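Local coordinates for protein periplasmic beta-glucosidase (Pseudomonas aeruginosa, PDB 6R5T) that probably hydrolyses terminal, non-reducing beta-D-glucosyl residues in the periplasm, releasing beta-D-glucose, as a glycoside hydrolase of family 3, at residues 269-274 with 289-294; 316-321 with 325-330; 350-355 with 542-547. The protein carries 1 engineered substitution. All coordinates share one frame; numbering follows the deposited sequence.

Contact 1. Residues 269-274 with 289-294; sequences GNERDA and DDLYST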
ATOM      1  N   GLY A 269      -9.598 -17.982  21.549  1.00 18.05           N
ATOM      2  CA  GLY A 269     -11.033 -18.257  21.400  1.00 20.02           C
ATOM      3  C   GLY A 269     -11.813 -17.786  22.606  1.00 20.23           C
ATOM      4  O   GLY A 269     -13.057 -17.810  22.560  1.00 22.47           O
ATOM      5  N   ASN A 270     -11.111 -17.313  23.636  1.00 18.25           N
ATOM      6  CA  ASN A 270     -11.794 -16.874  24.871  1.00 19.97           C
ATOM      7  C   ASN A 270     -10.905 -15.896  25.623  1.00 18.92           C
ATOM      8  O   ASN A 270      -9.703 -15.782  25.313  1.00 17.83           O
ATOM      9  CB  ASN A 270     -12.202 -18.081  25.727  1.00 20.29           C
ATOM     10  CG  ASN A 270     -11.025 -18.940  26.051  1.00 20.66           C
ATOM     11  OD1 ASN A 270     -10.096 -18.507  26.713  1.00 19.67           O
ATOM     12  ND2 ASN A 270     -10.993 -20.129  25.457  1.00 30.49           N
ATOM     13  N   GLU A 271     -11.460 -15.245  26.629  1.00 18.38           N
ATOM     14  CA  GLU A 271     -10.739 -14.200  27.395  1.00 19.31           C
ATOM     15  C   GLU A 271      -9.594 -14.810  28.220  1.00 16.71           C
ATOM     16  O   GLU A 271      -8.617 -14.150  28.499  1.00 17.21           O
ATOM     17  CB  GLU A 271     -11.721 -13.503  28.323  1.00 19.10           C
ATOM     18  CG  GLU A 271     -12.700 -12.629  27.610  1.00 21.54           C
ATOM     19  CD  GLU A 271     -13.571 -11.874  28.593  1.00 26.43           C
ATOM     20  OE1 GLU A 271     -13.383 -12.015  29.863  1.00 29.56           O
ATOM     21  OE2 GLU A 271     -14.376 -11.126  28.112  1.00 28.44           O
ATOM     22  N   ARG A 272      -9.753 -16.028  28.729  1.00 17.33           N
ATOM     23  CA  ARG A 272      -8.722 -16.710  29.529  1.00 18.46           C
ATOM     24  C   ARG A 272      -7.449 -16.880  28.697  1.00 17.40           C
ATOM     25  O   ARG A 272      -6.363 -16.574  29.155  1.00 17.27           O
ATOM     26  CB  ARG A 272      -9.297 -18.060  29.951  1.00 22.10           C
ATOM     27  CG  ARG A 272      -8.389 -18.904  30.806  1.00 27.67           C
ATOM     28  CD  ARG A 272      -9.162 -20.147  31.257  1.00 27.23           C
ATOM     29  NE  ARG A 272      -8.282 -20.876  32.138  1.00 29.84           N
ATOM     30  CZ  ARG A 272      -8.646 -21.477  33.284  1.00 32.35           C
ATOM     31  NH1 ARG A 272      -9.912 -21.479  33.700  1.00 30.04           N
ATOM     32  NH2 ARG A 272      -7.708 -22.092  33.989  1.00 33.29           N
ATOM     33  N   ASP A 273      -7.614 -17.407  27.489  1.00 17.92           N
ATOM     34  CA  ASP A 273      -6.450 -17.641  26.586  1.00 19.32           C
ATOM     35  C   ASP A 273      -5.889 -16.286  26.152  1.00 18.12           C
ATOM     36  O   ASP A 273      -4.680 -16.165  26.079  1.00 16.38           O
ATOM     37  CB  ASP A 273      -6.861 -18.517  25.407  1.00 22.55           C
ATOM     38  CG  ASP A 273      -7.172 -19.948  25.817  1.00 26.77           C
ATOM     39  OD1 ASP A 273      -6.756 -20.355  26.945  1.00 29.48           O
ATOM     40  OD2 ASP A 273      -7.861 -20.645  25.034  1.00 25.96           O
ATOM     41  N   ALA A 274      -6.721 -15.272  25.934  1.00 15.53           N
ATOM     42  CA  ALA A 274      -6.184 -13.942  25.571  1.00 15.26           C
ATOM     43  C   ALA A 274      -5.295 -13.389  26.686  1.00 15.94           C
ATOM     44  O   ALA A 274      -4.167 -12.856  26.445  1.00 14.76           O
ATOM     45  CB  ALA A 274      -7.312 -13.018  25.234  1.00 15.19           C
ATOM     46  N   ASP A 289     -10.126  -3.443  30.121  1.00 19.14           N
ATOM     47  CA  ASP A 289     -11.045  -4.594  29.888  1.00 19.49           C
ATOM     48  C   ASP A 289     -11.122  -5.539  31.102  1.00 19.85           C
ATOM     49  O   ASP A 289     -12.021  -6.400  31.115  1.00 18.45           O
ATOM     50  CB  ASP A 289     -10.773  -5.322  28.572  1.00 21.19           C
ATOM     51  CG  ASP A 289      -9.390  -5.888  28.447  1.00 23.55           C
ATOM     52  OD1 ASP A 289      -8.889  -6.388  29.458  1.00 20.74           O
ATOM     53  OD2 ASP A 289      -8.871  -5.895  27.288  1.00 20.07           O
ATOM     54  N   ASP A 290     -10.250  -5.351  32.092  1.00 18.44           N
ATOM     55  CA  ASP A 290     -10.222  -6.119  33.359  1.00 19.80           C
ATOM     56  C   ASP A 290      -9.965  -7.604  33.156  1.00 18.52           C
ATOM     57  O   ASP A 290     -10.175  -8.356  34.096  1.00 18.74           O
ATOM     58  CB  ASP A 290     -11.504  -5.883  34.152  1.00 21.00           C
ATOM     59  CG  ASP A 290     -11.545  -4.511  34.778  1.00 23.26           C
ATOM     60  OD1 ASP A 290     -10.513  -3.821  34.811  1.00 22.45           O
ATOM     61  OD2 ASP A 290     -12.638  -4.137  35.211  1.00 23.85           O
ATOM     62  N   LEU A 291      -9.428  -8.019  32.019  1.00 17.22           N
ATOM     63  CA  LEU A 291      -9.181  -9.457  31.814  1.00 16.14           C
ATOM     64  C   LEU A 291      -8.127  -9.945  32.804  1.00 16.57           C
ATOM     65  O   LEU A 291      -8.259 -11.077  33.270  1.00 15.37           O
ATOM     66  CB  LEU A 291      -8.751  -9.734  30.372  1.00 17.46           C
ATOM     67  CG  LEU A 291      -9.885 -10.193  29.469  1.00 19.19           C
ATOM     68  CD1 LEU A 291     -10.978  -9.166  29.404  1.00 21.85           C
ATOM     69  CD2 LEU A 291      -9.390 -10.504  28.064  1.00 19.81           C
ATOM     70  N   TYR A 292      -7.116  -9.144  33.127  1.00 16.74           N
ATOM     71  CA  TYR A 292      -6.044  -9.619  34.024  1.00 15.59           C
ATOM     72  C   TYR A 292      -6.643  -9.948  35.409  1.00 17.62           C
ATOM     73  O   TYR A 292      -6.344 -11.013  35.963  1.00 15.75           O
ATOM     74  CB  TYR A 292      -4.907  -8.618  34.171  1.00 16.42           C
ATOM     75  CG  TYR A 292      -3.858  -8.644  33.084  1.00 15.73           C
ATOM     76  CD1 TYR A 292      -4.136  -9.146  31.819  1.00 16.50           C
ATOM     77  CD2 TYR A 292      -2.615  -8.099  33.305  1.00 15.18           C
ATOM     78  CE1 TYR A 292      -3.153  -9.178  30.841  1.00 18.47           C
ATOM     79  CE2 TYR A 292      -1.623  -8.114  32.333  1.00 15.58           C
ATOM     80  CZ  TYR A 292      -1.891  -8.682  31.110  1.00 15.36           C
ATOM     81  OH  TYR A 292      -0.946  -8.703  30.133  1.00 17.26           O
ATOM     82  N   SER A 293      -7.427  -9.037  35.965  1.00 17.63           N
ATOM     83  CA  SER A 293      -8.037  -9.267  37.291  1.00 19.57           C
ATOM     84  C   SER A 293      -8.994 -10.452  37.237  1.00 20.39           C
ATOM     85  O   SER A 293      -9.120 -11.163  38.240  1.00 21.24           O
ATOM     86  CB  SER A 293      -8.731  -8.040  37.749  1.00 20.98           C
ATOM     87  OG  SER A 293      -7.781  -7.020  38.056  1.00 23.89           O
ATOM     88  N   THR A 294      -9.671 -10.675  36.117  1.00 19.58           N
ATOM     89  CA  THR A 294     -10.684 -11.754  35.993  1.00 19.53           C
ATOM     90  C   THR A 294      -9.987 -13.110  35.870  1.00 20.16           C
ATOM     91  O   THR A 294     -10.487 -14.102  36.406  1.00 20.55           O
ATOM     92  CB  THR A 294     -11.608 -11.491  34.797  1.00 21.41           C
ATOM     93  OG1 THR A 294     -12.205 -10.197  34.948  1.00 19.37           O
ATOM     94  CG2 THR A 294     -12.647 -12.581  34.605  1.00 20.84           C
TER
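Leu291 lays its two methyl branches against the stem of Glu271, the two side chains crossing at about a right angle. The CD2 branch sits on the root of the glutamate, 3.8 Å from Glu271 CB, and lies equally near the backbone oxygen Glu271 O. The CD1 branch reaches the far end, where it packs 3.8 Å from Glu271 CD. The extended chain of Glu271 (chi2 -175°) passes across the leucine, CB and CG near CD2 and the carboxylate near CD1. Its polar end, though it touches CD1, finds its hydrogen bond outside the pair: OE1 accepts from the indole NH of Trp295, one turn further along the second helix. A glutamate therefore suits the site, apolar along its methylenes, polar at its carboxylate. Ala274, one turn after Glu271, adds a small methyl, with Ala274 CB 4.3 Å from Leu291 CD2; its shortness suits a buried position beside a branched residue.

Both segments are the first turns of helices that flank the last strand, 286-287, of the parallel barrel sheet in the family 3 N-terminal domain, a TIM-barrel relative, and each start is tied down by an acidic or amide side chain. Asn270 is the N-cap of helix 271-281: Asn270 OD1 takes the NH of Asp273 at 2.8 Å, while Asn270 ND2 gives a bond to Asp273 OD2 that arrives from above the carboxylate plane. Ahead of helix 291-301, Asp289 forms an Asx turn, its OD1 accepting from Leu291 N at 3.1 Å, which fixes the backbone from which the leucine projects. Asp290, at the N-cap position, makes no side-chain capping bond; Asp290 O takes the first helical NH, Thr294 N, and also Thr294 OG1 at 2.9 Å. Its carboxylate turns to Arg24 and His32.

Contact 2. Residues 316-321 with 325-330; sequences DVLAAK and GLFADP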
ATOM      1  N   ASP A 316       7.274  -4.046  37.616  1.00 15.00           N
ATOM      2  CA  ASP A 316       7.373  -2.919  36.675  1.00 16.04           C
ATOM      3  C   ASP A 316       6.421  -1.802  37.095  1.00 14.54           C
ATOM      4  O   ASP A 316       6.799  -0.615  36.977  1.00 15.82           O
ATOM      5  CB  ASP A 316       7.145  -3.409  35.242  1.00 15.00           C
ATOM      6  CG  ASP A 316       8.234  -4.285  34.663  1.00 17.99           C
ATOM      7  OD1 ASP A 316       9.305  -4.376  35.294  1.00 19.95           O
ATOM      8  OD2 ASP A 316       7.973  -4.907  33.586  1.00 19.53           O
ATOM      9  N   VAL A 317       5.210  -2.129  37.566  1.00 13.75           N
ATOM     10  CA  VAL A 317       4.286  -1.069  38.011  1.00 13.39           C
ATOM     11  C   VAL A 317       4.890  -0.354  39.234  1.00 15.09           C
ATOM     12  O   VAL A 317       4.875   0.885  39.289  1.00 14.70           O
ATOM     13  CB  VAL A 317       2.900  -1.652  38.307  1.00 14.53           C
ATOM     14  CG1 VAL A 317       2.009  -0.596  38.942  1.00 14.99           C
ATOM     15  CG2 VAL A 317       2.274  -2.189  37.011  1.00 15.52           C
ATOM     16  N   LEU A 318       5.374  -1.135  40.207  1.00 15.86           N
ATOM     17  CA  LEU A 318       5.887  -0.555  41.461  1.00 16.56           C
ATOM     18  C   LEU A 318       7.109   0.293  41.157  1.00 15.55           C
ATOM     19  O   LEU A 318       7.245   1.374  41.743  1.00 16.73           O
ATOM     20  CB  LEU A 318       6.210  -1.695  42.443  1.00 16.36           C
ATOM     21  CG  LEU A 318       5.013  -2.513  42.926  1.00 16.80           C
ATOM     22  CD1 LEU A 318       5.516  -3.574  43.893  1.00 17.84           C
ATOM     23  CD2 LEU A 318       3.930  -1.661  43.553  1.00 18.34           C
ATOM     24  N   ALA A 319       7.927  -0.144  40.235  1.00 18.07           N
ATOM     25  CA  ALA A 319       9.156   0.604  39.898  1.00 16.75           C
ATOM     26  C   ALA A 319       8.776   1.934  39.233  1.00 16.48           C
ATOM     27  O   ALA A 319       9.433   2.922  39.480  1.00 17.59           O
ATOM     28  CB  ALA A 319      10.049  -0.207  39.022  1.00 18.08           C
ATOM     29  N   ALA A 320       7.736   1.975  38.411  1.00 16.43           N
ATOM     30  CA  ALA A 320       7.288   3.247  37.818  1.00 16.07           C
ATOM     31  C   ALA A 320       6.814   4.202  38.909  1.00 16.10           C
ATOM     32  O   ALA A 320       7.153   5.400  38.893  1.00 15.51           O
ATOM     33  CB  ALA A 320       6.205   3.004  36.807  1.00 15.84           C
ATOM     34  N   LYS A 321       6.046   3.696  39.861  1.00 14.45           N
ATOM     35  CA  LYS A 321       5.547   4.554  40.954  1.00 15.49           C
ATOM     36  C   LYS A 321       6.722   5.059  41.798  1.00 14.80           C
ATOM     37  O   LYS A 321       6.661   6.214  42.242  1.00 16.79           O
ATOM     38  CB  LYS A 321       4.584   3.727  41.770  1.00 16.29           C
ATOM     39  CG  LYS A 321       3.308   3.403  41.012  1.00 15.53           C
ATOM     40  CD  LYS A 321       2.309   2.564  41.790  1.00 14.87           C
ATOM     41  CE  LYS A 321       1.029   2.386  41.013  1.00 16.44           C
ATOM     42  NZ  LYS A 321      -0.037   1.719  41.787  1.00 17.28           N
ATOM     43  N   GLY A 325       8.125   9.176  42.371  1.00 16.67           N
ATOM     44  CA  GLY A 325       8.213   9.762  43.720  1.00 18.38           C
ATOM     45  C   GLY A 325       7.006   9.440  44.569  1.00 18.30           C
ATOM     46  O   GLY A 325       6.836  10.072  45.627  1.00 20.23           O
ATOM     47  N   LEU A 326       6.112   8.569  44.111  1.00 17.93           N
ATOM     48  CA  LEU A 326       4.788   8.397  44.736  1.00 16.82           C
ATOM     49  C   LEU A 326       4.896   7.614  46.048  1.00 16.88           C
ATOM     50  O   LEU A 326       3.998   7.762  46.852  1.00 19.81           O
ATOM     51  CB  LEU A 326       3.811   7.787  43.735  1.00 16.78           C
ATOM     52  CG  LEU A 326       3.503   8.701  42.544  1.00 17.08           C
ATOM     53  CD1 LEU A 326       2.795   7.890  41.452  1.00 18.56           C
ATOM     54  CD2 LEU A 326       2.627   9.890  42.935  1.00 18.62           C
ATOM     55  N   PHE A 327       5.922   6.820  46.235  1.00 18.35           N
ATOM     56  CA  PHE A 327       6.111   6.148  47.556  1.00 20.36           C
ATOM     57  C   PHE A 327       6.663   7.159  48.563  1.00 26.15           C
ATOM     58  O   PHE A 327       6.375   7.015  49.751  1.00 27.76           O
ATOM     59  CB  PHE A 327       7.005   4.935  47.470  1.00 20.02           C
ATOM     60  CG  PHE A 327       6.347   3.763  46.814  1.00 17.93           C
ATOM     61  CD1 PHE A 327       5.321   3.101  47.465  1.00 18.46           C
ATOM     62  CD2 PHE A 327       6.698   3.358  45.545  1.00 17.92           C
ATOM     63  CE1 PHE A 327       4.671   2.026  46.886  1.00 20.49           C
ATOM     64  CE2 PHE A 327       6.086   2.258  44.981  1.00 19.39           C
ATOM     65  CZ  PHE A 327       5.042   1.616  45.619  1.00 19.27           C
ATOM     66  N   ALA A 328       7.370   8.192  48.115  1.00 22.99           N
ATOM     67  CA  ALA A 328       7.920   9.227  49.027  1.00 21.49           C
ATOM     68  C   ALA A 328       6.819  10.209  49.406  1.00 24.27           C
ATOM     69  O   ALA A 328       6.737  10.630  50.571  1.00 22.62           O
ATOM     70  CB  ALA A 328       9.101   9.892  48.366  1.00 21.50           C
ATOM     71  N   ASP A 329       5.955  10.578  48.449  1.00 21.73           N
ATOM     72  CA  ASP A 329       4.796  11.440  48.718  1.00 21.30           C
ATOM     73  C   ASP A 329       3.787  11.241  47.604  1.00 22.00           C
ATOM     74  O   ASP A 329       3.969  11.780  46.504  1.00 22.05           O
ATOM     75  CB  ASP A 329       5.198  12.913  48.822  1.00 24.98           C
ATOM     76  CG  ASP A 329       4.041  13.879  49.069  1.00 22.31           C
ATOM     77  OD1 ASP A 329       2.901  13.428  49.366  1.00 25.49           O
ATOM     78  OD2 ASP A 329       4.295  15.096  48.927  1.00 28.14           O
ATOM     79  N   PRO A 330       2.683  10.539  47.900  1.00 21.78           N
ATOM     80  CA  PRO A 330       1.623  10.282  46.928  1.00 21.06           C
ATOM     81  C   PRO A 330       0.951  11.574  46.458  1.00 21.87           C
ATOM     82  O   PRO A 330       0.217  11.532  45.430  1.00 19.51           O
ATOM     83  CB  PRO A 330       0.616   9.373  47.618  1.00 21.68           C
ATOM     84  CG  PRO A 330       1.103   9.193  49.035  1.00 25.46           C
ATOM     85  CD  PRO A 330       2.429   9.882  49.194  1.00 22.91           C
TER
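Helix 307-323 ends in a Schellman motif, and the chain beyond it folds back so that Leu326 and Phe327 meet the helix's last turns. Along the helix the first residue to touch is Leu318. Its CD2 methyl lies 4.0 Å from Phe327 CZ, and its carbonyl oxygen, Leu318 O, stands 3.6 Å from Phe327 CE2, in the plane of the ring at its edge. The slightly positive rim of an aromatic ring is a reasonable neighbour for a carbonyl near a helix end. A branched apolar side chain suits Leu318, which packs on both Phe327 and Met11 of helix 2-12; Phe327 in turn meets Phe6 of that helix.

One turn on, Lys321 serves the contact with its backbone and its CB, which approaches Phe327 CE2 obliquely at 3.8 Å. The rest of the side chain is fully stretched and leads away from the returning chain, delivering the buried ammonium to the backbone oxygens of Pro73 and Gly47 and to Gln22 OE1; these three oxygens take hydrogen bonds from the ammonium and probably ease the cost of burying its charge, and a lysine is long enough to reach them. Gly325 makes the reversal possible, since its positive phi (87°) is easy for glycine. Leu326 then turns its side chain toward the helix end, with CB 3.6 Å from Lys321 O, and packs further on Pro73. Leu326 N bonds to Lys321 O at 3.1 Å, with an N-H...O angle of 156°.

Contact 3. Residues 350-355 with 542-547; sequences LHRQAA and GTEGGN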
ATOM      1  N   LEU A 350      -2.621  29.340  31.964  1.00 19.11           N
ATOM      2  CA  LEU A 350      -2.212  29.045  30.559  1.00 19.38           C
ATOM      3  C   LEU A 350      -0.822  29.585  30.259  1.00 19.94           C
ATOM      4  O   LEU A 350      -0.181  30.332  31.082  1.00 18.81           O
ATOM      5  CB  LEU A 350      -3.228  29.617  29.595  1.00 18.65           C
ATOM      6  CG  LEU A 350      -4.636  29.050  29.660  1.00 19.10           C
ATOM      7  CD1 LEU A 350      -5.522  29.799  28.706  1.00 20.94           C
ATOM      8  CD2 LEU A 350      -4.689  27.560  29.327  1.00 19.86           C
ATOM      9  N   HIS A 351      -0.298  29.165  29.116  1.00 15.94           N
ATOM     10  CA  HIS A 351       1.030  29.543  28.620  1.00 17.86           C
ATOM     11  C   HIS A 351       0.863  30.037  27.189  1.00 18.50           C
ATOM     12  O   HIS A 351       1.449  29.412  26.261  1.00 17.79           O
ATOM     13  CB  HIS A 351       2.041  28.412  28.772  1.00 19.09           C
ATOM     14  CG  HIS A 351       2.318  28.061  30.190  1.00 20.78           C
ATOM     15  ND1 HIS A 351       1.492  27.231  30.920  1.00 19.55           N
ATOM     16  CD2 HIS A 351       3.278  28.512  31.031  1.00 24.11           C
ATOM     17  CE1 HIS A 351       1.932  27.184  32.177  1.00 21.14           C
ATOM     18  NE2 HIS A 351       3.024  27.976  32.274  1.00 22.08           N
ATOM     19  N   ARG A 352       0.120  31.134  27.021  1.00 18.53           N
ATOM     20  CA  ARG A 352      -0.217  31.596  25.651  1.00 18.42           C
ATOM     21  C   ARG A 352       1.026  32.079  24.923  1.00 20.59           C
ATOM     22  O   ARG A 352       1.076  31.882  23.713  1.00 19.74           O
ATOM     23  CB  ARG A 352      -1.301  32.663  25.642  1.00 18.18           C
ATOM     24  CG  ARG A 352      -2.659  32.169  26.104  1.00 18.41           C
ATOM     25  CD  ARG A 352      -3.660  33.268  26.017  1.00 17.34           C
ATOM     26  NE  ARG A 352      -4.988  32.888  26.438  1.00 16.57           N
ATOM     27  CZ  ARG A 352      -5.879  32.260  25.694  1.00 17.94           C
ATOM     28  NH1 ARG A 352      -5.567  31.921  24.459  1.00 18.22           N
ATOM     29  NH2 ARG A 352      -7.071  31.941  26.153  1.00 18.19           N
ATOM     30  N   GLN A 353       1.977  32.743  25.585  1.00 17.77           N
ATOM     31  CA  GLN A 353       3.155  33.221  24.848  1.00 22.16           C
ATOM     32  C   GLN A 353       3.889  32.006  24.257  1.00 20.53           C
ATOM     33  O   GLN A 353       4.286  32.080  23.092  1.00 20.49           O
ATOM     34  CB  GLN A 353       4.122  34.013  25.726  1.00 25.58           C
ATOM     35  CG  GLN A 353       5.323  34.476  24.914  1.00 30.06           C
ATOM     36  CD  GLN A 353       6.413  35.195  25.676  1.00 37.32           C
ATOM     37  OE1 GLN A 353       7.362  35.722  25.079  1.00 44.48           O
ATOM     38  NE2 GLN A 353       6.311  35.186  26.994  1.00 40.64           N
ATOM     39  N   ALA A 354       4.061  30.923  24.999  1.00 19.38           N
ATOM     40  CA  ALA A 354       4.775  29.737  24.469  1.00 20.17           C
ATOM     41  C   ALA A 354       3.961  29.163  23.304  1.00 18.48           C
ATOM     42  O   ALA A 354       4.573  28.818  22.262  1.00 18.47           O
ATOM     43  CB  ALA A 354       5.008  28.677  25.520  1.00 20.26           C
ATOM     44  N   ALA A 355       2.642  29.085  23.432  1.00 16.28           N
ATOM     45  CA  ALA A 355       1.823  28.461  22.353  1.00 16.73           C
ATOM     46  C   ALA A 355       1.942  29.299  21.088  1.00 16.93           C
ATOM     47  O   ALA A 355       2.013  28.728  19.991  1.00 16.77           O
ATOM     48  CB  ALA A 355       0.381  28.330  22.756  1.00 16.48           C
ATOM     49  N   GLY A 542      -3.414  25.121  17.248  1.00 13.35           N
ATOM     50  CA  GLY A 542      -3.561  25.134  18.723  1.00 13.33           C
ATOM     51  C   GLY A 542      -4.278  26.343  19.268  1.00 12.88           C
ATOM     52  O   GLY A 542      -4.873  27.146  18.541  1.00 12.72           O
ATOM     53  N   THR A 543      -4.193  26.491  20.588  1.00 12.54           N
ATOM     54  CA  THR A 543      -4.936  27.528  21.347  1.00 14.72           C
ATOM     55  C   THR A 543      -4.605  28.936  20.830  1.00 14.27           C
ATOM     56  O   THR A 543      -5.521  29.751  20.798  1.00 15.14           O
ATOM     57  CB  THR A 543      -4.535  27.410  22.814  1.00 14.78           C
ATOM     58  OG1 THR A 543      -4.992  26.148  23.306  1.00 14.76           O
ATOM     59  CG2 THR A 543      -5.125  28.514  23.664  1.00 16.45           C
ATOM     60  N   GLU A 544      -3.364  29.194  20.432  1.00 15.20           N
ATOM     61  CA  GLU A 544      -2.956  30.511  19.904  1.00 16.02           C
ATOM     62  C   GLU A 544      -2.851  30.466  18.392  1.00 15.25           C
ATOM     63  O   GLU A 544      -2.270  31.397  17.808  1.00 15.59           O
ATOM     64  CB  GLU A 544      -1.651  30.907  20.576  1.00 16.52           C
ATOM     65  CG  GLU A 544      -1.872  31.431  21.982  1.00 17.61           C
ATOM     66  CD  GLU A 544      -2.586  32.774  22.034  1.00 20.15           C
ATOM     67  OE1 GLU A 544      -2.176  33.651  21.254  1.00 19.93           O
ATOM     68  OE2 GLU A 544      -3.584  32.938  22.808  1.00 22.57           O
ATOM     69  N   GLY A 545      -3.451  29.457  17.744  1.00 15.58           N
ATOM     70  CA  GLY A 545      -3.237  29.292  16.310  1.00 15.19           C
ATOM     71  C   GLY A 545      -3.560  30.546  15.518  1.00 14.82           C
ATOM     72  O   GLY A 545      -2.795  30.952  14.658  1.00 14.65           O
ATOM     73  N   GLY A 546      -4.705  31.149  15.758  1.00 15.43           N
ATOM     74  CA  GLY A 546      -5.138  32.290  14.936  1.00 16.24           C
ATOM     75  C   GLY A 546      -4.193  33.461  15.105  1.00 15.99           C
ATOM     76  O   GLY A 546      -3.979  34.185  14.132  1.00 15.52           O
ATOM     77  N   ASN A 547      -3.622  33.663  16.281  1.00 15.10           N
ATOM     78  CA  ASN A 547      -2.656  34.779  16.474  1.00 16.17           C
ATOM     79  C   ASN A 547      -1.336  34.477  15.767  1.00 15.94           C
ATOM     80  O   ASN A 547      -0.783  35.359  15.076  1.00 16.77           O
ATOM     81  CB  ASN A 547      -2.404  35.057  17.947  1.00 16.82           C
ATOM     82  CG  ASN A 547      -3.490  35.878  18.609  1.00 18.66           C
ATOM     83  OD1 ASN A 547      -4.096  36.744  17.970  1.00 17.64           O
ATOM     84  ND2 ASN A 547      -3.706  35.608  19.913  1.00 18.51           N
TER
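The backbones come nearest at Ala355 and Glu544, whose CA atoms are 5.7 Å apart, where the first turn of helix 352-362 faces the type I turn Gly542-Gly545 that leads into helix 545-553. Glu544, bent at chi2 (-69°), folds its carboxylate back beside Arg352, and Arg352 NH1 gives Glu544 OE2 a salt-bridge hydrogen bond of 2.8 Å. The donor meets that oxygen nearly head-on, while the guanidinium and carboxylate planes stand 80° apart. The other oxygen, Glu544 OE1, accepts a nearly straight bond of 2.8 Å from Asn547 ND2, so both oxygens of the carboxylate of the buried Glu544 are held. Arg352 likewise has further partners, Glu347 on NE and Gln406 O on NH2, and its length lets it serve all three. Thr543 CG2 lies 3.5 Å from Arg352 NH1, while its OG1 turns to Ile87 N. Ala355, small enough for the backbones to approach closely, sets CB 3.9 Å from Glu544 CG. The contact joins helix 352-362, which leads into strand 364-368, to the turn before helix 545-553, which follows strand 534-537; both strands belong to the mixed sheet of the alpha/beta sandwich that follows the barrel in family 3 enzymes.

All three contacts are largely buried, but contact 3 lies nearest the middle of the chain, about 18 Å from its centre, while contacts 1 and 2 lie about 31 and 28 Å out. Contacts 1 and 2 belong to the barrel side: helices 291-301 and 307-323 follow each other, and the contacts come within about 8 Å between nearest atoms without touching. Contact 1 works through van der Waals contact of a leucine with a glutamate and an alanine, with no hydrogen bond across it; contact 2 is a local helix ending, fastened by a backbone bond; contact 3 joins a helix start to the turn before another, far apart in sequence, and adds a salt bridge to its packing.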